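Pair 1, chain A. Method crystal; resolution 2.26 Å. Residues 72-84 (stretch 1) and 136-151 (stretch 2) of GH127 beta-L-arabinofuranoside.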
# COMPACT_ATOMS: atom_id res chain seq x y z
N MSE A 72 -17.73 -18.51 -13.63
CA MSE A 72 -16.30 -18.51 -13.86
C MSE A 72 -15.88 -19.82 -14.53
O MSE A 72 -16.58 -20.83 -14.50
CB MSE A 72 -15.57 -18.39 -12.52
CG MSE A 72 -15.84 -17.06 -11.78
SE MSE A 72 -15.49 -15.47 -12.93
CE MSE A 72 -13.63 -15.05 -12.38
N VAL A 73 -14.72 -19.78 -15.17
CA VAL A 73 -14.23 -20.92 -15.91
C VAL A 73 -13.98 -22.15 -15.00
O VAL A 73 -14.10 -23.28 -15.44
CB VAL A 73 -13.04 -20.45 -16.79
CG1 VAL A 73 -11.75 -20.33 -16.00
CG2 VAL A 73 -12.90 -21.40 -17.95
N PHE A 74 -13.74 -21.88 -13.72
CA PHE A 74 -13.51 -22.89 -12.67
C PHE A 74 -14.71 -23.14 -11.76
O PHE A 74 -14.58 -23.65 -10.64
CB PHE A 74 -12.32 -22.45 -11.80
CG PHE A 74 -12.43 -21.02 -11.29
CD1 PHE A 74 -13.31 -20.69 -10.26
CD2 PHE A 74 -11.67 -20.00 -11.87
CE1 PHE A 74 -13.44 -19.38 -9.82
CE2 PHE A 74 -11.78 -18.70 -11.43
CZ PHE A 74 -12.65 -18.38 -10.40
N GLN A 75 -15.88 -22.78 -12.23
CA GLN A 75 -17.13 -23.02 -11.51
C GLN A 75 -17.34 -24.52 -11.09
O GLN A 75 -17.86 -24.80 -10.03
CB GLN A 75 -18.28 -22.55 -12.42
CG GLN A 75 -19.57 -22.16 -11.70
CD GLN A 75 -19.58 -20.72 -11.19
OE1 GLN A 75 -18.59 -19.97 -11.32
NE2 GLN A 75 -20.69 -20.33 -10.61
N ASP A 76 -16.95 -25.46 -11.97
CA ASP A 76 -17.08 -26.89 -11.68
C ASP A 76 -16.42 -27.25 -10.37
O ASP A 76 -16.89 -28.14 -9.66
CB ASP A 76 -16.48 -27.72 -12.82
CG ASP A 76 -17.28 -27.64 -14.15
OD1 ASP A 76 -18.43 -27.06 -14.17
OD2 ASP A 76 -16.75 -28.13 -15.20
N SER A 77 -15.32 -26.58 -10.01
CA SER A 77 -14.61 -26.93 -8.77
C SER A 77 -15.39 -26.60 -7.51
O SER A 77 -15.12 -27.16 -6.42
CB SER A 77 -13.29 -26.18 -8.67
OG SER A 77 -13.55 -24.79 -8.54
N ASP A 78 -16.31 -25.67 -7.60
CA ASP A 78 -17.17 -25.36 -6.43
C ASP A 78 -18.05 -26.57 -6.05
O ASP A 78 -18.25 -26.86 -4.89
CB ASP A 78 -18.07 -24.16 -6.72
CG ASP A 78 -17.31 -22.85 -6.65
OD1 ASP A 78 -16.35 -22.76 -5.84
OD2 ASP A 78 -17.73 -21.89 -7.35
N VAL A 79 -18.56 -27.25 -7.06
CA VAL A 79 -19.37 -28.42 -6.81
C VAL A 79 -18.49 -29.49 -6.16
O VAL A 79 -18.91 -30.17 -5.22
CB VAL A 79 -19.97 -28.94 -8.11
CG1 VAL A 79 -20.77 -30.20 -7.86
CG2 VAL A 79 -20.88 -27.90 -8.70
N ALA A 80 -17.26 -29.60 -6.66
CA ALA A 80 -16.32 -30.57 -6.15
C ALA A 80 -16.04 -30.33 -4.71
O ALA A 80 -16.03 -31.25 -3.90
CB ALA A 80 -15.03 -30.53 -6.95
N LYS A 81 -15.80 -29.08 -4.35
CA LYS A 81 -15.42 -28.78 -2.97
C LYS A 81 -16.55 -29.02 -2.04
O LYS A 81 -16.33 -29.42 -0.87
CB LYS A 81 -14.91 -27.34 -2.81
CG LYS A 81 -13.56 -27.09 -3.49
CD LYS A 81 -13.31 -25.59 -3.62
CE LYS A 81 -11.98 -25.30 -4.26
NZ LYS A 81 -11.92 -23.87 -4.63
N TRP A 82 -17.78 -28.74 -2.50
CA TRP A 82 -18.95 -28.99 -1.66
C TRP A 82 -19.08 -30.52 -1.43
O TRP A 82 -19.24 -30.98 -0.28
CB TRP A 82 -20.22 -28.37 -2.28
CG TRP A 82 -21.48 -28.54 -1.50
CD1 TRP A 82 -21.98 -27.69 -0.55
CD2 TRP A 82 -22.39 -29.63 -1.57
NE1 TRP A 82 -23.14 -28.21 -0.03
CE2 TRP A 82 -23.43 -29.38 -0.65
CE3 TRP A 82 -22.46 -30.79 -2.34
CZ2 TRP A 82 -24.50 -30.25 -0.47
CZ3 TRP A 82 -23.55 -31.64 -2.18
CH2 TRP A 82 -24.54 -31.37 -1.25
N LEU A 83 -18.94 -31.31 -2.50
CA LEU A 83 -18.98 -32.80 -2.35
C LEU A 83 -17.90 -33.33 -1.40
O LEU A 83 -18.16 -34.19 -0.57
CB LEU A 83 -18.84 -33.49 -3.69
CG LEU A 83 -20.08 -33.36 -4.60
CD1 LEU A 83 -19.74 -33.80 -6.01
CD2 LEU A 83 -21.23 -34.17 -4.07
N GLU A 84 -16.71 -32.76 -1.48
CA GLU A 84 -15.62 -33.20 -0.64
C GLU A 84 -15.92 -32.94 0.80
O GLU A 84 -15.71 -33.82 1.67
CB GLU A 84 -14.29 -32.57 -1.05
CG GLU A 84 -13.12 -33.21 -0.30
CD GLU A 84 -11.77 -32.50 -0.47
OE1 GLU A 84 -11.63 -31.70 -1.40
OE2 GLU A 84 -10.84 -32.78 0.34
N ARG A 136 -3.05 -22.27 -19.12
CA ARG A 136 -2.51 -21.18 -18.28
C ARG A 136 -3.63 -20.54 -17.46
O ARG A 136 -3.44 -20.27 -16.29
CB ARG A 136 -1.85 -20.10 -19.14
CG ARG A 136 -1.06 -19.11 -18.30
CD ARG A 136 -0.66 -17.88 -19.12
NE ARG A 136 -1.83 -17.17 -19.56
CZ ARG A 136 -1.86 -16.27 -20.53
NH1 ARG A 136 -0.75 -15.97 -21.18
NH2 ARG A 136 -3.03 -15.69 -20.88
N ASP A 137 -4.80 -20.37 -18.07
CA ASP A 137 -5.88 -19.62 -17.44
C ASP A 137 -7.14 -20.40 -17.13
O ASP A 137 -7.82 -20.03 -16.18
CB ASP A 137 -6.35 -18.46 -18.36
CG ASP A 137 -5.22 -17.49 -18.70
OD1 ASP A 137 -4.25 -17.36 -17.91
OD2 ASP A 137 -5.31 -16.89 -19.78
N ASN A 138 -7.49 -21.41 -17.92
CA ASN A 138 -8.86 -21.94 -17.78
C ASN A 138 -9.09 -23.15 -16.85
O ASN A 138 -10.20 -23.68 -16.82
CB ASN A 138 -9.47 -22.13 -19.12
CG ASN A 138 -9.67 -20.82 -19.85
OD1 ASN A 138 -9.47 -19.76 -19.30
ND2 ASN A 138 -10.06 -20.90 -21.08
N HIS A 139 -8.11 -23.53 -16.03
CA HIS A 139 -8.34 -24.35 -14.82
C HIS A 139 -8.93 -25.77 -15.03
O HIS A 139 -9.48 -26.35 -14.13
CB HIS A 139 -9.27 -23.60 -13.87
CG HIS A 139 -8.64 -22.45 -13.18
ND1 HIS A 139 -8.18 -21.34 -13.86
CD2 HIS A 139 -8.49 -22.17 -11.86
CE1 HIS A 139 -7.77 -20.43 -12.98
NE2 HIS A 139 -7.91 -20.94 -11.77
N GLU A 140 -8.82 -26.29 -16.24
CA GLU A 140 -9.34 -27.61 -16.58
C GLU A 140 -8.81 -28.67 -15.64
O GLU A 140 -9.59 -29.44 -15.04
CB GLU A 140 -9.00 -27.97 -18.02
CG GLU A 140 -9.89 -27.33 -19.07
CD GLU A 140 -9.30 -27.48 -20.49
OE1 GLU A 140 -9.92 -28.19 -21.34
OE2 GLU A 140 -8.23 -26.85 -20.73
N LEU A 141 -7.48 -28.73 -15.50
CA LEU A 141 -6.86 -29.73 -14.61
C LEU A 141 -7.15 -29.43 -13.14
O LEU A 141 -7.32 -30.33 -12.33
CB LEU A 141 -5.36 -29.84 -14.86
CG LEU A 141 -5.02 -30.26 -16.26
CD1 LEU A 141 -3.52 -30.31 -16.42
CD2 LEU A 141 -5.63 -31.62 -16.63
N TYR A 142 -7.18 -28.15 -12.81
CA TYR A 142 -7.56 -27.72 -11.47
C TYR A 142 -8.94 -28.24 -11.11
O TYR A 142 -9.14 -28.80 -10.01
CB TYR A 142 -7.50 -26.17 -11.41
CG TYR A 142 -8.06 -25.51 -10.20
CD1 TYR A 142 -9.39 -25.18 -10.14
CD2 TYR A 142 -7.26 -25.15 -9.13
CE1 TYR A 142 -9.92 -24.54 -9.01
CE2 TYR A 142 -7.77 -24.52 -8.02
CZ TYR A 142 -9.11 -24.21 -7.98
OH TYR A 142 -9.60 -23.58 -6.89
N CYS A 143 -9.90 -28.05 -11.99
CA CYS A 143 -11.26 -28.60 -11.70
C CYS A 143 -11.25 -30.12 -11.62
O CYS A 143 -11.85 -30.69 -10.73
CB CYS A 143 -12.30 -28.12 -12.75
SG CYS A 143 -12.65 -26.33 -12.66
N ALA A 144 -10.52 -30.76 -12.52
CA ALA A 144 -10.40 -32.22 -12.50
C ALA A 144 -9.79 -32.68 -11.19
O ALA A 144 -10.31 -33.58 -10.54
CB ALA A 144 -9.55 -32.69 -13.65
N GLY A 145 -8.76 -31.98 -10.74
CA GLY A 145 -8.14 -32.29 -9.46
C GLY A 145 -9.09 -32.18 -8.31
O GLY A 145 -9.18 -33.08 -7.47
N HIS A 146 -9.88 -31.10 -8.27
CA HIS A 146 -10.80 -30.95 -7.17
C HIS A 146 -11.85 -32.02 -7.15
O HIS A 146 -12.24 -32.49 -6.10
CB HIS A 146 -11.43 -29.55 -7.13
CG HIS A 146 -10.64 -28.60 -6.29
ND1 HIS A 146 -9.93 -27.54 -6.83
CD2 HIS A 146 -10.29 -28.65 -4.99
CE1 HIS A 146 -9.23 -26.96 -5.88
NE2 HIS A 146 -9.44 -27.59 -4.76
N LEU A 147 -12.33 -32.37 -8.32
CA LEU A 147 -13.32 -33.47 -8.46
C LEU A 147 -12.75 -34.86 -8.02
O LEU A 147 -13.39 -35.61 -7.33
CB LEU A 147 -13.74 -33.54 -9.91
CG LEU A 147 -15.03 -33.02 -10.52
CD1 LEU A 147 -16.07 -32.51 -9.56
CD2 LEU A 147 -14.80 -32.11 -11.72
N ILE A 148 -11.50 -35.14 -8.44
CA ILE A 148 -10.75 -36.32 -7.94
C ILE A 148 -10.70 -36.33 -6.42
O ILE A 148 -11.08 -37.33 -5.79
CB ILE A 148 -9.36 -36.33 -8.51
CG1 ILE A 148 -9.42 -36.69 -10.01
CG2 ILE A 148 -8.50 -37.32 -7.75
CD1 ILE A 148 -8.14 -36.45 -10.79
N GLU A 149 -10.32 -35.21 -5.81
CA GLU A 149 -10.25 -35.21 -4.34
C GLU A 149 -11.59 -35.53 -3.78
O GLU A 149 -11.67 -36.20 -2.75
CB GLU A 149 -9.79 -33.87 -3.76
CG GLU A 149 -8.35 -33.49 -4.03
CD GLU A 149 -7.92 -32.28 -3.16
OE1 GLU A 149 -7.88 -31.13 -3.66
OE2 GLU A 149 -7.58 -32.51 -1.98
N ALA A 150 -12.65 -35.01 -4.39
CA ALA A 150 -13.97 -35.21 -3.78
C ALA A 150 -14.36 -36.70 -3.88
O ALA A 150 -14.91 -37.26 -2.96
CB ALA A 150 -15.02 -34.38 -4.51
N ALA A 151 -14.09 -37.29 -5.04
CA ALA A 151 -14.38 -38.70 -5.30
C ALA A 151 -13.61 -39.64 -4.38
O ALA A 151 -14.18 -40.57 -3.80
CB ALA A 151 -14.12 -39.04 -6.76
O HOH W 1 -12.41 -25.18 -16.58
O HOH W 2 -12.23 -30.81 -4.06

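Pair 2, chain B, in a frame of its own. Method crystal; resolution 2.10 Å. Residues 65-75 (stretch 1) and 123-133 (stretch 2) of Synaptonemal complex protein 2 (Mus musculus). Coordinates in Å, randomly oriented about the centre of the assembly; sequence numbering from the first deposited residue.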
# COMPACT_ATOMS: atom_id res chain seq x y z
N ASP B 65 -0.98 -21.49 3.39
CA ASP B 65 -0.41 -21.62 2.05
C ASP B 65 -0.59 -20.29 1.32
O ASP B 65 -1.48 -20.09 0.49
CB ASP B 65 -1.08 -22.77 1.28
CG ASP B 65 -0.76 -24.16 1.88
OD1 ASP B 65 0.26 -24.29 2.59
OD2 ASP B 65 -1.53 -25.11 1.63
N ILE B 66 0.32 -19.36 1.63
CA ILE B 66 0.16 -17.96 1.21
C ILE B 66 0.11 -17.84 -0.31
O ILE B 66 -0.83 -17.25 -0.87
CB ILE B 66 1.29 -17.10 1.78
CG1 ILE B 66 1.33 -17.26 3.29
CG2 ILE B 66 1.05 -15.64 1.43
CD1 ILE B 66 -0.02 -17.08 3.92
N GLN B 67 1.14 -18.37 -0.99
CA GLN B 67 1.24 -18.22 -2.44
C GLN B 67 0.13 -18.98 -3.17
O GLN B 67 -0.29 -18.56 -4.25
CB GLN B 67 2.64 -18.66 -2.94
CG GLN B 67 2.92 -20.15 -3.08
CD GLN B 67 4.27 -20.45 -3.81
OE1 GLN B 67 5.15 -21.15 -3.28
NE2 GLN B 67 4.40 -19.93 -5.03
N THR B 68 -0.40 -20.05 -2.58
CA THR B 68 -1.52 -20.68 -3.28
C THR B 68 -2.80 -19.86 -3.16
O THR B 68 -3.58 -19.82 -4.11
CB THR B 68 -1.71 -22.12 -2.81
OG1 THR B 68 -2.45 -22.17 -1.60
CG2 THR B 68 -0.34 -22.78 -2.64
N VAL B 69 -3.04 -19.17 -2.03
CA VAL B 69 -4.18 -18.24 -1.97
C VAL B 69 -4.07 -17.19 -3.08
O VAL B 69 -5.04 -16.90 -3.78
CB VAL B 69 -4.30 -17.59 -0.58
CG1 VAL B 69 -5.36 -16.47 -0.57
CG2 VAL B 69 -4.68 -18.65 0.48
N SER B 70 -2.86 -16.63 -3.25
CA SER B 70 -2.61 -15.67 -4.32
C SER B 70 -3.02 -16.22 -5.68
O SER B 70 -3.66 -15.52 -6.47
CB SER B 70 -1.11 -15.29 -4.37
OG SER B 70 -0.78 -14.27 -3.44
N SER B 71 -2.62 -17.46 -5.98
CA SER B 71 -2.93 -18.03 -7.29
C SER B 71 -4.43 -18.14 -7.51
O SER B 71 -4.93 -17.90 -8.62
CB SER B 71 -2.22 -19.38 -7.48
OG SER B 71 -2.84 -20.42 -6.73
N ILE B 72 -5.19 -18.46 -6.46
CA ILE B 72 -6.64 -18.53 -6.60
C ILE B 72 -7.22 -17.14 -6.86
O ILE B 72 -8.05 -16.95 -7.76
CB ILE B 72 -7.29 -19.19 -5.36
CG1 ILE B 72 -6.79 -20.62 -5.17
CG2 ILE B 72 -8.79 -19.18 -5.53
CD1 ILE B 72 -6.86 -21.12 -3.71
N LEU B 73 -6.81 -16.15 -6.05
CA LEU B 73 -7.36 -14.81 -6.19
C LEU B 73 -7.09 -14.24 -7.57
O LEU B 73 -7.94 -13.55 -8.15
CB LEU B 73 -6.78 -13.88 -5.11
CG LEU B 73 -7.18 -14.22 -3.68
CD1 LEU B 73 -6.25 -13.51 -2.72
CD2 LEU B 73 -8.63 -13.82 -3.43
N ILE B 74 -5.90 -14.52 -8.11
CA ILE B 74 -5.54 -14.03 -9.44
C ILE B 74 -6.39 -14.69 -10.51
O ILE B 74 -6.81 -14.04 -11.48
CB ILE B 74 -4.03 -14.23 -9.66
CG1 ILE B 74 -3.23 -13.20 -8.84
CG2 ILE B 74 -3.67 -14.15 -11.14
CD1 ILE B 74 -1.73 -13.54 -8.70
N SER B 75 -6.68 -15.99 -10.35
CA SER B 75 -7.50 -16.71 -11.33
C SER B 75 -8.90 -16.13 -11.42
O SER B 75 -9.46 -15.98 -12.51
CB SER B 75 -7.56 -18.20 -10.99
OG SER B 75 -6.25 -18.73 -10.84
N GLU B 123 7.32 -11.47 1.90
CA GLU B 123 6.56 -10.70 0.92
C GLU B 123 5.57 -11.55 0.12
O GLU B 123 4.85 -11.01 -0.73
CB GLU B 123 7.49 -9.97 -0.05
CG GLU B 123 8.02 -10.84 -1.16
CD GLU B 123 8.47 -10.03 -2.35
OE1 GLU B 123 7.63 -9.30 -2.92
OE2 GLU B 123 9.67 -10.11 -2.71
N ALA B 124 5.54 -12.86 0.35
CA ALA B 124 4.41 -13.64 -0.15
C ALA B 124 3.11 -13.12 0.43
O ALA B 124 2.10 -13.02 -0.28
CB ALA B 124 4.60 -15.12 0.19
N VAL B 125 3.11 -12.77 1.72
CA VAL B 125 1.94 -12.17 2.36
C VAL B 125 1.62 -10.83 1.72
O VAL B 125 0.45 -10.48 1.51
CB VAL B 125 2.16 -12.01 3.87
CG1 VAL B 125 1.06 -11.14 4.47
CG2 VAL B 125 2.20 -13.36 4.54
N MET B 126 2.65 -10.04 1.42
CA MET B 126 2.47 -8.77 0.74
C MET B 126 1.73 -8.95 -0.58
O MET B 126 0.76 -8.26 -0.87
CB MET B 126 3.83 -8.11 0.52
CG MET B 126 3.80 -6.85 -0.32
SD MET B 126 2.96 -5.48 0.52
CE MET B 126 1.50 -5.31 -0.48
N ASN B 127 2.21 -9.90 -1.40
CA ASN B 127 1.57 -10.16 -2.69
C ASN B 127 0.15 -10.68 -2.51
O ASN B 127 -0.74 -10.34 -3.29
CB ASN B 127 2.41 -11.16 -3.48
CG ASN B 127 3.83 -10.67 -3.76
OD1 ASN B 127 4.09 -9.47 -3.84
ND2 ASN B 127 4.76 -11.62 -3.89
N MET B 128 -0.08 -11.50 -1.49
CA MET B 128 -1.40 -12.10 -1.29
C MET B 128 -2.43 -11.02 -1.01
O MET B 128 -3.52 -11.02 -1.60
CB MET B 128 -1.37 -13.12 -0.15
CG MET B 128 -2.74 -13.79 0.09
SD MET B 128 -2.77 -14.79 1.59
CE MET B 128 -3.22 -13.61 2.86
N ILE B 129 -2.09 -10.07 -0.13
CA ILE B 129 -3.01 -8.99 0.21
C ILE B 129 -3.21 -8.06 -0.98
O ILE B 129 -4.31 -7.53 -1.21
CB ILE B 129 -2.48 -8.24 1.45
CG1 ILE B 129 -2.65 -9.10 2.70
CG2 ILE B 129 -3.14 -6.88 1.60
CD1 ILE B 129 -4.08 -9.58 2.90
N GLU B 130 -2.14 -7.79 -1.72
CA GLU B 130 -2.27 -7.01 -2.94
C GLU B 130 -3.20 -7.70 -3.93
O GLU B 130 -4.08 -7.06 -4.53
CB GLU B 130 -0.89 -6.78 -3.54
CG GLU B 130 -0.83 -5.82 -4.68
CD GLU B 130 0.54 -5.84 -5.33
OE1 GLU B 130 1.52 -6.28 -4.67
OE2 GLU B 130 0.63 -5.42 -6.51
N ASP B 131 -3.05 -9.03 -4.08
CA ASP B 131 -3.96 -9.78 -4.95
C ASP B 131 -5.40 -9.71 -4.46
O ASP B 131 -6.34 -9.65 -5.26
CB ASP B 131 -3.51 -11.24 -5.03
CG ASP B 131 -2.17 -11.40 -5.73
OD1 ASP B 131 -1.85 -10.55 -6.60
OD2 ASP B 131 -1.44 -12.36 -5.39
N LEU B 132 -5.59 -9.75 -3.14
CA LEU B 132 -6.94 -9.64 -2.59
C LEU B 132 -7.56 -8.29 -2.93
O LEU B 132 -8.71 -8.21 -3.40
CB LEU B 132 -6.90 -9.88 -1.09
CG LEU B 132 -8.24 -9.89 -0.34
CD1 LEU B 132 -8.97 -11.19 -0.57
CD2 LEU B 132 -8.02 -9.70 1.13
N PHE B 133 -6.82 -7.20 -2.69
CA PHE B 133 -7.36 -5.88 -2.99
C PHE B 133 -7.57 -5.67 -4.48
O PHE B 133 -8.56 -5.05 -4.87
CB PHE B 133 -6.47 -4.79 -2.40
CG PHE B 133 -6.63 -4.62 -0.92
CD1 PHE B 133 -7.88 -4.40 -0.37
CD2 PHE B 133 -5.53 -4.68 -0.07
CE1 PHE B 133 -8.05 -4.26 1.01
CE2 PHE B 133 -5.69 -4.53 1.31
CZ PHE B 133 -6.95 -4.32 1.84
O HOH W 3 1.77 -14.68 -2.32
O HOH W 4 -6.37 -10.60 -7.96

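Both pairs consist of two helices packed side by side and running in nearly the same direction. The angle between their axes is 18° in pair 1 and 21° in pair 2. The axes approach to 8.1 Å in pair 1 and 8.7 Å in pair 2. Fourteen central residues superpose with an RMSD of 0.7 Å.

The centre of the match is a serine in both pairs. A:Ser77 falls on B:Ser70, and their partners A:Cys143 and B:Met128 also coincide. The CA atoms of A:Ser77 and A:Cys143 are 4.8 Å apart, and so are those of B:Ser70 and B:Met128. A small side chain on the first helix goes with this close approach in both.

The two serines are used differently. A:Ser77 has chi1 in p, and its OG donates within its own stretch to A:Phe74 O at 2.6 Å. B:Ser70 has chi1 in m, and its OG donates across the contact to B:Asp131 OD2 at 2.8 Å. A water also bridges the helices of pair 2, donating to B:Ser70 OG and B:Ala124 O.

B:Asp131 matches A:His146. In pair 1 the histidine ring offers a face to the aliphatic part of a lysine: A:Lys81 CE lies 3.6 Å from the centroid of the A:His146 ring. A:Lys81 NZ reaches on to donate to A:Tyr142 OH at 3.3 Å. B:Ile74 takes the place of A:Lys81. It has no polar end, and its CD1 rests 3.5 Å from B:Asp131 OD2.

Facing the first helix, A:Cys143 and B:Met128 fill the gap with sulfur at different reach. A:Cys143 SG sits 3.5 Å from A:Phe74 CA and 3.8 Å from A:Ser77 N, close against the backbone. The longer B:Met128 extends its SD to 3.8 Å from B:Val69 CG1. B:Val69 matches A:Asp76, whose CB is 4.1 Å from A:Cys143 SG.

One turn further on, A:Ala80 matches B:Leu73, and A:Leu147 matches B:Leu132. In pair 1 the alanine is small and the leucine end comes to it, with A:Ala80 CB 3.4 Å from A:Leu147 CD1. In pair 2 two leucines meet through their ends, B:Leu73 CD2 and B:Leu132 CD1, at 3.9 Å.

A:Phe74 matches B:Gln67, but their roles differ. A:Phe74 points toward the other stretch, and its ring forms an oblique pair with that of A:His139, centroids 5.1 Å apart. B:Gln67 points away. B:Ile66, which has no matched position in pair 1, packs against B:Ala124, the counterpart of A:His139; B:Ile66 CG2 is 3.8 Å from B:Ala124 CB.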